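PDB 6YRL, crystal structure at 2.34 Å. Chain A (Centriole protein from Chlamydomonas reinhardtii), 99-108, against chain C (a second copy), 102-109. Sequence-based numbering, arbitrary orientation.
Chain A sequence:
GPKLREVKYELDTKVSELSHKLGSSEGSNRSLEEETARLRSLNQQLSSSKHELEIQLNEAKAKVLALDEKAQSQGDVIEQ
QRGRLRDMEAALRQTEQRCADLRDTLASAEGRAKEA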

# COMPACT_ATOMS: atom_id res chain seq x y z
N CYS A 99 -53.57 7.98 6.62
CA CYS A 99 -54.09 8.83 5.54
C CYS A 99 -54.99 8.04 4.60
O CYS A 99 -56.06 8.52 4.21
CB CYS A 99 -52.93 9.47 4.77
SG CYS A 99 -52.47 11.08 5.45
N ALA A 100 -54.57 6.84 4.20
CA ALA A 100 -55.39 6.03 3.30
C ALA A 100 -56.74 5.73 3.91
O ALA A 100 -57.77 5.80 3.22
CB ALA A 100 -54.67 4.73 2.95
N ASP A 101 -56.77 5.41 5.21
CA ASP A 101 -58.05 5.14 5.86
C ASP A 101 -58.94 6.38 5.84
O ASP A 101 -60.13 6.30 5.49
CB ASP A 101 -57.81 4.67 7.30
CG ASP A 101 -57.27 3.26 7.36
OD1 ASP A 101 -57.25 2.57 6.31
OD2 ASP A 101 -56.86 2.83 8.46
N LEU A 102 -58.38 7.54 6.22
CA LEU A 102 -59.16 8.78 6.17
C LEU A 102 -59.74 9.02 4.79
O LEU A 102 -60.93 9.33 4.64
CB LEU A 102 -58.27 9.95 6.58
CG LEU A 102 -58.12 10.05 8.08
CD1 LEU A 102 -56.98 10.99 8.41
CD2 LEU A 102 -59.44 10.54 8.65
N ARG A 103 -58.91 8.86 3.76
CA ARG A 103 -59.35 9.09 2.39
C ARG A 103 -60.46 8.11 1.98
O ARG A 103 -61.40 8.50 1.27
CB ARG A 103 -58.13 9.01 1.47
CG ARG A 103 -58.39 8.63 0.04
CD ARG A 103 -57.23 9.09 -0.83
NE ARG A 103 -56.77 10.43 -0.46
CZ ARG A 103 -57.12 11.54 -1.09
NH1 ARG A 103 -56.66 12.72 -0.68
NH2 ARG A 103 -57.94 11.48 -2.13
N ASP A 104 -60.38 6.86 2.45
CA ASP A 104 -61.48 5.93 2.23
C ASP A 104 -62.77 6.47 2.86
O ASP A 104 -63.82 6.48 2.21
CB ASP A 104 -61.14 4.56 2.81
CG ASP A 104 -60.27 3.73 1.87
OD1 ASP A 104 -60.24 4.03 0.66
OD2 ASP A 104 -59.60 2.79 2.35
N THR A 105 -62.69 6.94 4.11
CA THR A 105 -63.89 7.41 4.80
C THR A 105 -64.51 8.61 4.08
O THR A 105 -65.73 8.66 3.85
CB THR A 105 -63.56 7.77 6.24
OG1 THR A 105 -63.39 6.57 7.01
CG2 THR A 105 -64.68 8.59 6.85
N LEU A 106 -63.68 9.60 3.75
CA LEU A 106 -64.12 10.76 2.99
C LEU A 106 -64.81 10.35 1.69
O LEU A 106 -65.94 10.77 1.41
CB LEU A 106 -62.92 11.66 2.69
CG LEU A 106 -63.12 13.16 2.49
CD1 LEU A 106 -63.93 13.75 3.62
CD2 LEU A 106 -61.76 13.83 2.38
N ALA A 107 -64.14 9.51 0.89
CA ALA A 107 -64.69 9.09 -0.39
C ALA A 107 -66.03 8.37 -0.23
O ALA A 107 -66.96 8.59 -1.02
CB ALA A 107 -63.69 8.19 -1.11
N SER A 108 -66.16 7.52 0.80
CA SER A 108 -67.44 6.87 1.08
C SER A 108 -68.53 7.89 1.39
O SER A 108 -69.66 7.78 0.89
CB SER A 108 -67.27 5.88 2.24
OG SER A 108 -68.48 5.18 2.48
N LEU C 102 -57.74 4.60 -7.90
CA LEU C 102 -58.65 3.47 -7.95
C LEU C 102 -59.35 3.27 -6.61
O LEU C 102 -60.58 3.15 -6.56
CB LEU C 102 -57.90 2.20 -8.35
CG LEU C 102 -57.67 2.05 -9.85
CD1 LEU C 102 -56.75 0.87 -10.09
CD2 LEU C 102 -59.00 1.86 -10.55
N ARG C 103 -58.59 3.26 -5.52
CA ARG C 103 -59.16 3.05 -4.20
C ARG C 103 -60.21 4.11 -3.87
O ARG C 103 -61.21 3.80 -3.20
CB ARG C 103 -58.04 3.04 -3.15
CG ARG C 103 -58.45 2.48 -1.79
CD ARG C 103 -57.22 2.29 -0.89
NE ARG C 103 -56.34 3.46 -0.91
CZ ARG C 103 -56.66 4.68 -0.47
NH1 ARG C 103 -57.85 4.93 0.07
NH2 ARG C 103 -55.77 5.67 -0.55
N ASP C 104 -60.04 5.35 -4.35
CA ASP C 104 -61.06 6.36 -4.11
C ASP C 104 -62.34 6.10 -4.92
O ASP C 104 -63.45 6.25 -4.40
CB ASP C 104 -60.52 7.75 -4.43
CG ASP C 104 -59.51 8.21 -3.43
OD1 ASP C 104 -59.05 7.37 -2.64
OD2 ASP C 104 -59.21 9.42 -3.42
N THR C 105 -62.18 5.75 -6.20
CA THR C 105 -63.36 5.39 -6.99
C THR C 105 -64.14 4.28 -6.32
O THR C 105 -65.37 4.36 -6.15
CB THR C 105 -62.92 4.98 -8.40
OG1 THR C 105 -61.98 5.93 -8.90
CG2 THR C 105 -64.13 4.92 -9.32
N LEU C 106 -63.43 3.22 -5.90
CA LEU C 106 -64.08 2.12 -5.21
C LEU C 106 -64.81 2.60 -3.96
O LEU C 106 -66.00 2.36 -3.81
CB LEU C 106 -63.07 1.04 -4.86
CG LEU C 106 -63.57 -0.12 -3.99
CD1 LEU C 106 -64.73 -0.86 -4.64
CD2 LEU C 106 -62.44 -1.08 -3.69
N ALA C 107 -64.09 3.29 -3.07
CA ALA C 107 -64.70 3.75 -1.82
C ALA C 107 -65.98 4.55 -2.07
O ALA C 107 -66.98 4.38 -1.35
CB ALA C 107 -63.69 4.59 -1.03
N SER C 108 -65.98 5.41 -3.10
CA SER C 108 -67.20 6.13 -3.45
C SER C 108 -68.32 5.18 -3.87
O SER C 108 -69.47 5.34 -3.45
CB SER C 108 -66.91 7.15 -4.55
OG SER C 108 -68.10 7.84 -4.91
N ALA C 109 -68.00 4.20 -4.72
CA ALA C 109 -69.00 3.22 -5.12
C ALA C 109 -69.57 2.48 -3.91
O ALA C 109 -70.76 2.17 -3.86
CB ALA C 109 -68.41 2.24 -6.12

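How do the two backbones lie against each other? Both stretches are helical, and they run in broadly the same direction, their axes inclined by 43° and approaching to 7.5 Å. They converge toward the C-terminal end, where the CA atoms of Ser A108 and Ser C108 stand 4.6 Å apart. Several contacts recur with the chains exchanged, so most come in near-symmetric pairs.

What lets the helices come so close? Small residues occupy the crossing. Ala A107 and Ala C107 point toward the opposing helix, and their CB atoms touch at 3.6 Å, a methyl-to-methyl contact that takes up little space between the backbones. With so little side chain between them, the main chains also interact: CA of Ser A108 lies 3.5 Å from O of Ala C107, and CA of Ser C108 lies 3.5 Å from O of Ala A107. These are CA-H...O contacts, weak individually but matched across the pair. The serine hydroxyls take no part in them.

Where do the charges pair? Each helix offers an arginine to the other's aspartate. NH2 of Arg A103 donates to OD2 of Asp C104 at 2.7 Å, with a fairly straight angle of 159°; NH1 of Arg C103 donates to OD1 of Asp A104 at 2.6 Å, more bent at 137°. Both are salt bridges, and in each the carboxylate oxygen sits at the guanidinium edge, near its plane, where N-H groups can point at it.

Is this charged arrangement fully symmetric? The arginines differ: chi3 is m in Arg A103 but p in Arg C103. The guanidinium of Arg C103 also lies against Ala A100, whose CB covers one face, 3.8 Å from NH2. Nearby, CD of Arg A103 packs 3.7 Å from NH2 of Arg C103, a methylene of one arginine packing against the guanidinium of the other.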